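Local coordinates for protein ferritin (Pseudo-nitzschia multiseries, PDB 4IWK) that oxidises ferrous iron with dioxygen at a ferroxidase centre and probably stores the ferric product in soluble form within a 24-subunit shell, at residues A[88-99]-A[128-139]. Numbering follows the deposited sequence.
Sequences WQSILELEQANT and QVNEEDKIGSIL. With FE (Fe (III) ion), chain I.
Glu-95 and Glu-131 reach from neighbouring antiparallel helices of the ferritin four-helix bundle to one ferric ion in the ferroxidase centre; segments 88-99 and 128-139, on helices 84-111 and 115-145, run at 165° to each other. Glu-95 is the side chain that leads from the packing to the metal. Its CB lies within a hole formed by Gln-128, Glu-131, Glu-132 and Ile-135. The chain then bends at chi2, turning the carboxylate onto the iron. OE2 binds the metal at 2.1 Å, matching Glu-131 OE1, and the two carboxylate planes stand almost perpendicular, 88° apart. Two waters also coordinate this ion, Glu-49 of helix 36-62 completes its protein ligands, and Tyr-23 hydrogen-bonds OE2. Glu-95 OE2 and Glu-131 OE1 come within 2.9 Å of each other because both bind the same iron. Glu-131 OE2 turns to a second iron, shared with Glu-45 and Glu-48.

Glu-95 OE1 is gripped by two amides. Gln-128 NE2 comes almost straight along the C-O axis, in its own amide plane, while Asn-98 ND2, whose OD1 is hydrogen-bonded by Gln-15 NE2 of helix 3-32, descends from above the carboxylate. An iron-bound water also donates to OE1 and to Gln-128 OE1, so Gln-128 acts as a second-shell residue, holding both a ligand and a bound water. Its other N-H goes to Thr-99 OG1, whose hydroxyl donates a hydrogen bond to the anti lone pair of Glu-132 OE2 at 2.6 Å.

Toward the Trp-88 end the packing becomes apolar. Leu-92 is a knob among Glu-132, Ile-135, Gly-136 and Leu-139, and Ile-135 answers with CG2 3.7 Å from Leu-92 CB. Leu-139 CD1 touches Trp-88 CB. The indole takes a CH-pi contact: Ile-138 CG2 sits 3.5 Å from the centroid of the six-membered ring of Trp-88, only 2° off its normal.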
ATOM      1  N   TRP A  88      29.301  -2.974 -44.459  1.00 18.09           N
ATOM      2  CA  TRP A  88      28.680  -1.671 -44.160  1.00 18.23           C
ATOM      3  C   TRP A  88      28.580  -0.757 -45.372  1.00 20.02           C
ATOM      4  O   TRP A  88      27.648  -0.031 -45.533  1.00 18.86           O
ATOM      5  CB  TRP A  88      29.461  -1.015 -43.033  1.00 19.77           C
ATOM      6  CG  TRP A  88      29.157  -1.686 -41.678  1.00 20.42           C
ATOM      7  CD1 TRP A  88      29.940  -2.552 -41.011  1.00 18.83           C
ATOM      8  CD2 TRP A  88      27.952  -1.529 -40.904  1.00 19.23           C
ATOM      9  NE1 TRP A  88      29.332  -2.906 -39.808  1.00 19.57           N
ATOM     10  CE2 TRP A  88      28.090  -2.331 -39.769  1.00 19.60           C
ATOM     11  CE3 TRP A  88      26.768  -0.751 -41.079  1.00 22.08           C
ATOM     12  CZ2 TRP A  88      27.118  -2.385 -38.765  1.00 19.36           C
ATOM     13  CZ3 TRP A  88      25.777  -0.828 -40.086  1.00 21.62           C
ATOM     14  CH2 TRP A  88      25.979  -1.646 -38.949  1.00 21.02           C
ATOM     15  N   GLN A  89      29.569  -0.809 -46.243  1.00 18.12           N
ATOM     16  CA  GLN A  89      29.498  -0.002 -47.468  1.00 19.71           C
ATOM     17  C   GLN A  89      28.340  -0.446 -48.381  1.00 19.71           C
ATOM     18  O   GLN A  89      27.575   0.372 -48.926  1.00 19.65           O
ATOM     19  CB  GLN A  89      30.888  -0.120 -48.214  1.00 20.84           C
ATOM     20  CG  GLN A  89      30.801   0.509 -49.643  1.00 23.14           C
ATOM     21  CD  GLN A  89      30.728   2.069 -49.575  1.00 28.90           C
ATOM     22  OE1 GLN A  89      31.380   2.650 -48.725  1.00 33.82           O
ATOM     23  NE2 GLN A  89      29.891   2.712 -50.419  1.00 30.62           N
ATOM     24  N   SER A  90      28.143  -1.761 -48.461  1.00 18.57           N
ATOM     25  CA  SER A  90      26.949  -2.235 -49.202  1.00 16.64           C
ATOM     26  C   SER A  90      25.634  -1.808 -48.534  1.00 16.90           C
ATOM     27  O   SER A  90      24.661  -1.507 -49.270  1.00 19.30           O
ATOM     28  CB  SER A  90      26.955  -3.765 -49.303  1.00 16.20           C
ATOM     29  OG  SER A  90      28.014  -4.189 -50.202  1.00 19.44           O
ATOM     30  N   ILE A  91      25.595  -1.782 -47.201  1.00 16.53           N
ATOM     31  CA  ILE A  91      24.343  -1.394 -46.513  1.00 18.12           C
ATOM     32  C   ILE A  91      24.145   0.124 -46.756  1.00 18.37           C
ATOM     33  O   ILE A  91      23.013   0.572 -46.968  1.00 18.68           O
ATOM     34  CB  ILE A  91      24.445  -1.685 -45.042  1.00 18.72           C
ATOM     35  CG1 ILE A  91      24.533  -3.227 -44.867  1.00 21.93           C
ATOM     36  CG2 ILE A  91      23.309  -1.086 -44.240  1.00 17.62           C
ATOM     37  CD1 ILE A  91      23.353  -3.915 -45.488  1.00 20.90           C
ATOM     38  N   LEU A  92      25.204   0.911 -46.744  1.00 20.18           N
ATOM     39  CA  LEU A  92      25.017   2.369 -47.079  1.00 20.38           C
ATOM     40  C   LEU A  92      24.428   2.526 -48.463  1.00 20.57           C
ATOM     41  O   LEU A  92      23.427   3.252 -48.661  1.00 19.97           O
ATOM     42  CB  LEU A  92      26.389   3.063 -47.001  1.00 20.54           C
ATOM     43  CG  LEU A  92      26.213   4.578 -47.410  1.00 25.96           C
ATOM     44  CD1 LEU A  92      25.345   5.349 -46.446  1.00 25.42           C
ATOM     45  CD2 LEU A  92      27.628   5.152 -47.483  1.00 27.11           C
ATOM     46  N   GLU A  93      24.976   1.828 -49.437  1.00 19.71           N
ATOM     47  CA  GLU A  93      24.457   1.863 -50.802  1.00 19.99           C
ATOM     48  C   GLU A  93      23.005   1.425 -50.892  1.00 20.03           C
ATOM     49  O   GLU A  93      22.262   2.014 -51.663  1.00 20.95           O
ATOM     50  CB  GLU A  93      25.343   1.023 -51.693  1.00 20.86           C
ATOM     51  CG  GLU A  93      26.668   1.719 -51.933  1.00 22.78           C
ATOM     52  CD  GLU A  93      27.679   0.787 -52.572  1.00 31.31           C
ATOM     53  OE1 GLU A  93      27.272  -0.211 -53.117  1.00 41.02           O
ATOM     54  OE2 GLU A  93      28.885   1.051 -52.534  1.00 31.27           O
ATOM     55  N   LEU A  94      22.656   0.337 -50.136  1.00 17.45           N
ATOM     56  CA  LEU A  94      21.276  -0.164 -50.089  1.00 16.59           C
ATOM     57  C   LEU A  94      20.344   0.987 -49.598  1.00 18.79           C
ATOM     58  O   LEU A  94      19.252   1.212 -50.191  1.00 19.60           O
ATOM     59  CB  LEU A  94      21.209  -1.321 -49.100  1.00 18.13           C
ATOM     60  CG  LEU A  94      19.806  -1.935 -48.880  1.00 20.82           C
ATOM     61  CD1 LEU A  94      19.343  -2.658 -50.150  1.00 20.83           C
ATOM     62  CD2 LEU A  94      19.897  -2.863 -47.651  1.00 20.01           C
ATOM     63  N   GLU A  95      20.716   1.613 -48.498  1.00 20.26           N
ATOM     64  CA  GLU A  95      19.892   2.722 -47.932  1.00 19.85           C
ATOM     65  C   GLU A  95      19.771   3.887 -48.936  1.00 20.93           C
ATOM     66  O   GLU A  95      18.640   4.459 -49.048  1.00 20.33           O
ATOM     67  CB  GLU A  95      20.349   3.169 -46.575  1.00 19.66           C
ATOM     68  CG  GLU A  95      20.007   2.113 -45.464  1.00 20.06           C
ATOM     69  CD  GLU A  95      18.563   1.842 -45.216  1.00 21.63           C
ATOM     70  OE1 GLU A  95      17.706   2.521 -45.800  1.00 23.48           O
ATOM     71  OE2 GLU A  95      18.359   0.991 -44.329  1.00 20.84           O
ATOM     72  N   GLN A  96      20.847   4.168 -49.650  1.00 21.59           N
ATOM     73  CA  GLN A  96      20.799   5.224 -50.667  1.00 23.04           C
ATOM     74  C   GLN A  96      19.832   4.855 -51.762  1.00 24.41           C
ATOM     75  O   GLN A  96      19.039   5.708 -52.248  1.00 23.87           O
ATOM     76  CB  GLN A  96      22.148   5.515 -51.232  1.00 23.48           C
ATOM     77  CG  GLN A  96      23.023   6.186 -50.172  1.00 23.41           C
ATOM     78  CD  GLN A  96      24.498   6.210 -50.552  1.00 26.52           C
ATOM     79  OE1 GLN A  96      24.908   5.499 -51.457  1.00 29.69           O
ATOM     80  NE2 GLN A  96      25.298   7.043 -49.853  1.00 25.90           N
ATOM     81  N   ALA A  97      19.816   3.558 -52.143  1.00 21.76           N
ATOM     82  CA  ALA A  97      18.795   3.052 -53.038  1.00 21.79           C
ATOM     83  C   ALA A  97      17.372   3.142 -52.565  1.00 25.33           C
ATOM     84  O   ALA A  97      16.446   3.387 -53.380  1.00 23.75           O
ATOM     85  CB  ALA A  97      19.103   1.596 -53.483  1.00 20.58           C
ATOM     86  N   ASN A  98      17.162   2.808 -51.306  1.00 21.54           N
ATOM     87  CA  ASN A  98      15.851   2.893 -50.726  1.00 20.61           C
ATOM     88  C   ASN A  98      15.385   4.378 -50.829  1.00 22.31           C
ATOM     89  O   ASN A  98      14.213   4.626 -51.106  1.00 22.58           O
ATOM     90  CB  ASN A  98      15.915   2.508 -49.263  1.00 22.12           C
ATOM     91  CG  ASN A  98      15.999   1.009 -49.028  1.00 25.67           C
ATOM     92  OD1 ASN A  98      15.870   0.199 -49.966  1.00 22.52           O
ATOM     93  ND2 ASN A  98      16.058   0.627 -47.728  1.00 22.97           N
ATOM     94  N   THR A  99      16.268   5.307 -50.546  1.00 22.02           N
ATOM     95  CA  THR A  99      15.910   6.766 -50.544  1.00 21.50           C
ATOM     96  C   THR A  99      15.614   7.127 -51.971  1.00 23.75           C
ATOM     97  O   THR A  99      14.628   7.840 -52.169  1.00 24.25           O
ATOM     98  CB  THR A  99      17.069   7.589 -50.033  1.00 22.74           C
ATOM     99  OG1 THR A  99      17.315   7.239 -48.675  1.00 23.51           O
ATOM    100  CG2 THR A  99      16.766   9.140 -50.109  1.00 24.66           C
ATOM    101  N   GLN A 128      14.595   8.121 -43.747  1.00 18.69           N
ATOM    102  CA  GLN A 128      15.753   7.810 -44.576  1.00 19.24           C
ATOM    103  C   GLN A 128      16.891   8.795 -44.310  1.00 18.84           C
ATOM    104  O   GLN A 128      18.051   8.409 -44.361  1.00 19.89           O
ATOM    105  CB  GLN A 128      15.414   7.883 -46.080  1.00 17.66           C
ATOM    106  CG  GLN A 128      14.577   6.686 -46.546  1.00 18.17           C
ATOM    107  CD  GLN A 128      15.229   5.369 -46.114  1.00 20.94           C
ATOM    108  OE1 GLN A 128      14.678   4.684 -45.231  1.00 22.60           O
ATOM    109  NE2 GLN A 128      16.381   5.024 -46.708  1.00 20.56           N
ATOM    110  N   VAL A 129      16.575  10.075 -44.049  1.00 19.50           N
ATOM    111  CA  VAL A 129      17.666  10.968 -43.652  1.00 19.37           C
ATOM    112  C   VAL A 129      18.345  10.432 -42.386  1.00 21.47           C
ATOM    113  O   VAL A 129      19.585  10.411 -42.276  1.00 21.09           O
ATOM    114  CB  VAL A 129      17.069  12.407 -43.361  1.00 20.50           C
ATOM    115  CG1 VAL A 129      18.094  13.261 -42.622  1.00 21.51           C
ATOM    116  CG2 VAL A 129      16.614  12.985 -44.688  1.00 19.87           C
ATOM    117  N   ASN A 130      17.565   9.949 -41.433  1.00 19.30           N
ATOM    118  CA  ASN A 130      18.153   9.479 -40.191  1.00 18.89           C
ATOM    119  C   ASN A 130      18.957   8.175 -40.424  1.00 21.00           C
ATOM    120  O   ASN A 130      20.050   8.016 -39.897  1.00 21.50           O
ATOM    121  CB  ASN A 130      17.060   9.209 -39.212  1.00 20.24           C
ATOM    122  CG  ASN A 130      16.476  10.537 -38.637  1.00 28.87           C
ATOM    123  OD1 ASN A 130      17.027  11.629 -38.889  1.00 29.99           O
ATOM    124  ND2 ASN A 130      15.290  10.455 -37.968  1.00 27.13           N
ATOM    125  N   GLU A 131      18.390   7.313 -41.255  1.00 21.07           N
ATOM    126  CA  GLU A 131      19.080   5.990 -41.498  1.00 21.67           C
ATOM    127  C   GLU A 131      20.359   6.211 -42.281  1.00 20.40           C
ATOM    128  O   GLU A 131      21.461   5.591 -41.917  1.00 21.40           O
ATOM    129  CB  GLU A 131      18.193   5.050 -42.313  1.00 22.74           C
ATOM    130  CG  GLU A 131      16.962   4.657 -41.489  1.00 25.81           C
ATOM    131  CD  GLU A 131      16.297   3.416 -42.019  1.00 32.30           C
ATOM    132  OE1 GLU A 131      16.751   3.004 -43.110  1.00 27.57           O
ATOM    133  OE2 GLU A 131      15.351   2.919 -41.411  1.00 30.93           O
ATOM    134  N   GLU A 132      20.343   7.069 -43.305  1.00 20.28           N
ATOM    135  CA  GLU A 132      21.610   7.282 -44.041  1.00 20.09           C
ATOM    136  C   GLU A 132      22.683   7.896 -43.112  1.00 20.25           C
ATOM    137  O   GLU A 132      23.894   7.555 -43.245  1.00 20.00           O
ATOM    138  CB  GLU A 132      21.421   8.151 -45.264  1.00 21.26           C
ATOM    139  CG  GLU A 132      20.658   7.428 -46.400  1.00 22.24           C
ATOM    140  CD  GLU A 132      20.712   8.182 -47.709  1.00 25.05           C
ATOM    141  OE1 GLU A 132      21.710   8.884 -47.947  1.00 29.07           O
ATOM    142  OE2 GLU A 132      19.740   8.193 -48.457  1.00 27.12           O
ATOM    143  N   ASP A 133      22.279   8.791 -42.236  1.00 19.51           N
ATOM    144  CA  ASP A 133      23.242   9.421 -41.368  1.00 22.54           C
ATOM    145  C   ASP A 133      23.834   8.370 -40.415  1.00 21.98           C
ATOM    146  O   ASP A 133      25.070   8.392 -40.211  1.00 24.39           O
ATOM    147  CB  ASP A 133      22.504  10.505 -40.517  1.00 21.03           C
ATOM    148  CG  ASP A 133      23.373  11.087 -39.404  1.00 22.19           C
ATOM    149  OD1 ASP A 133      24.331  11.779 -39.750  1.00 27.65           O
ATOM    150  OD2 ASP A 133      23.064  10.843 -38.256  1.00 26.07           O
ATOM    151  N   LYS A 134      22.982   7.524 -39.794  1.00 20.22           N
ATOM    152  CA  LYS A 134      23.405   6.509 -38.832  1.00 20.59           C
ATOM    153  C   LYS A 134      24.385   5.510 -39.553  1.00 24.37           C
ATOM    154  O   LYS A 134      25.453   5.217 -38.999  1.00 25.07           O
ATOM    155  CB  LYS A 134      22.156   5.777 -38.332  1.00 25.44           C
ATOM    156  CG  LYS A 134      22.500   4.625 -37.431  1.00 34.93           C
ATOM    157  CD  LYS A 134      21.500   4.560 -36.298  1.00 51.79           C
ATOM    158  CE  LYS A 134      21.702   3.209 -35.505  1.00 56.69           C
ATOM    159  NZ  LYS A 134      20.494   2.842 -34.617  1.00 55.29           N
ATOM    160  N   ILE A 135      24.018   5.007 -40.723  1.00 20.92           N
ATOM    161  CA  ILE A 135      24.892   4.044 -41.448  0.50 22.17           C
ATOM    162  C   ILE A 135      26.188   4.691 -41.844  1.00 23.63           C
ATOM    163  O   ILE A 135      27.249   4.096 -41.674  1.00 23.14           O
ATOM    164  CB  ILE A 135      24.190   3.469 -42.685  0.50 23.22           C
ATOM    165  CG1 ILE A 135      23.084   2.586 -42.163  0.50 23.15           C
ATOM    166  CG2 ILE A 135      25.180   2.638 -43.576  0.50 21.95           C
ATOM    167  CD1 ILE A 135      21.862   2.448 -43.026  0.50 25.57           C
ATOM    168  N   GLY A 136      26.136   5.942 -42.322  1.00 22.53           N
ATOM    169  CA  GLY A 136      27.352   6.611 -42.747  1.00 23.58           C
ATOM    170  C   GLY A 136      28.237   6.769 -41.512  1.00 24.01           C
ATOM    171  O   GLY A 136      29.463   6.632 -41.628  1.00 23.93           O
ATOM    172  N   SER A 137      27.678   7.044 -40.331  1.00 22.89           N
ATOM    173  CA  SER A 137      28.516   7.256 -39.147  1.00 22.73           C
ATOM    174  C   SER A 137      29.126   5.918 -38.677  1.00 23.92           C
ATOM    175  O   SER A 137      30.291   5.860 -38.306  1.00 23.39           O
ATOM    176  CB  SER A 137      27.647   7.837 -38.007  1.00 26.05           C
ATOM    177  OG  SER A 137      28.345   7.828 -36.788  1.00 29.43           O
ATOM    178  N   ILE A 138      28.352   4.842 -38.719  1.00 19.97           N
ATOM    179  CA  ILE A 138      28.939   3.541 -38.361  1.00 20.53           C
ATOM    180  C   ILE A 138      30.068   3.140 -39.327  1.00 19.81           C
ATOM    181  O   ILE A 138      31.169   2.662 -38.864  1.00 21.22           O
ATOM    182  CB  ILE A 138      27.807   2.419 -38.334  1.00 20.91           C
ATOM    183  CG1 ILE A 138      26.851   2.694 -37.191  1.00 23.00           C
ATOM    184  CG2 ILE A 138      28.518   1.037 -38.207  1.00 22.78           C
ATOM    185  CD1 ILE A 138      25.515   1.887 -37.241  1.00 23.89           C
ATOM    186  N   LEU A 139      29.816   3.311 -40.632  1.00 20.26           N
ATOM    187  CA  LEU A 139      30.823   3.030 -41.675  1.00 20.89           C
ATOM    188  C   LEU A 139      32.102   3.840 -41.315  1.00 23.87           C
ATOM    189  O   LEU A 139      33.226   3.333 -41.393  1.00 22.36           O
ATOM    190  CB  LEU A 139      30.310   3.372 -43.058  1.00 21.44           C
ATOM    191  CG  LEU A 139      31.317   3.216 -44.168  1.00 20.69           C
ATOM    192  CD1 LEU A 139      31.730   1.725 -44.201  1.00 19.56           C
ATOM    193  CD2 LEU A 139      30.616   3.606 -45.522  1.00 26.00           C
TER
HETATM  194 FE    FE I 203      16.278   1.175 -44.074  0.85 23.97          FE
HETATM  195  O   HOH W   1      14.791   1.934 -45.018  1.00 28.00           O
HETATM  196  O   HOH W   2      24.181   8.841 -47.814  1.00 31.79           O
HETATM  197  O   HOH W   3      15.856   0.528 -42.419  1.00 34.45           O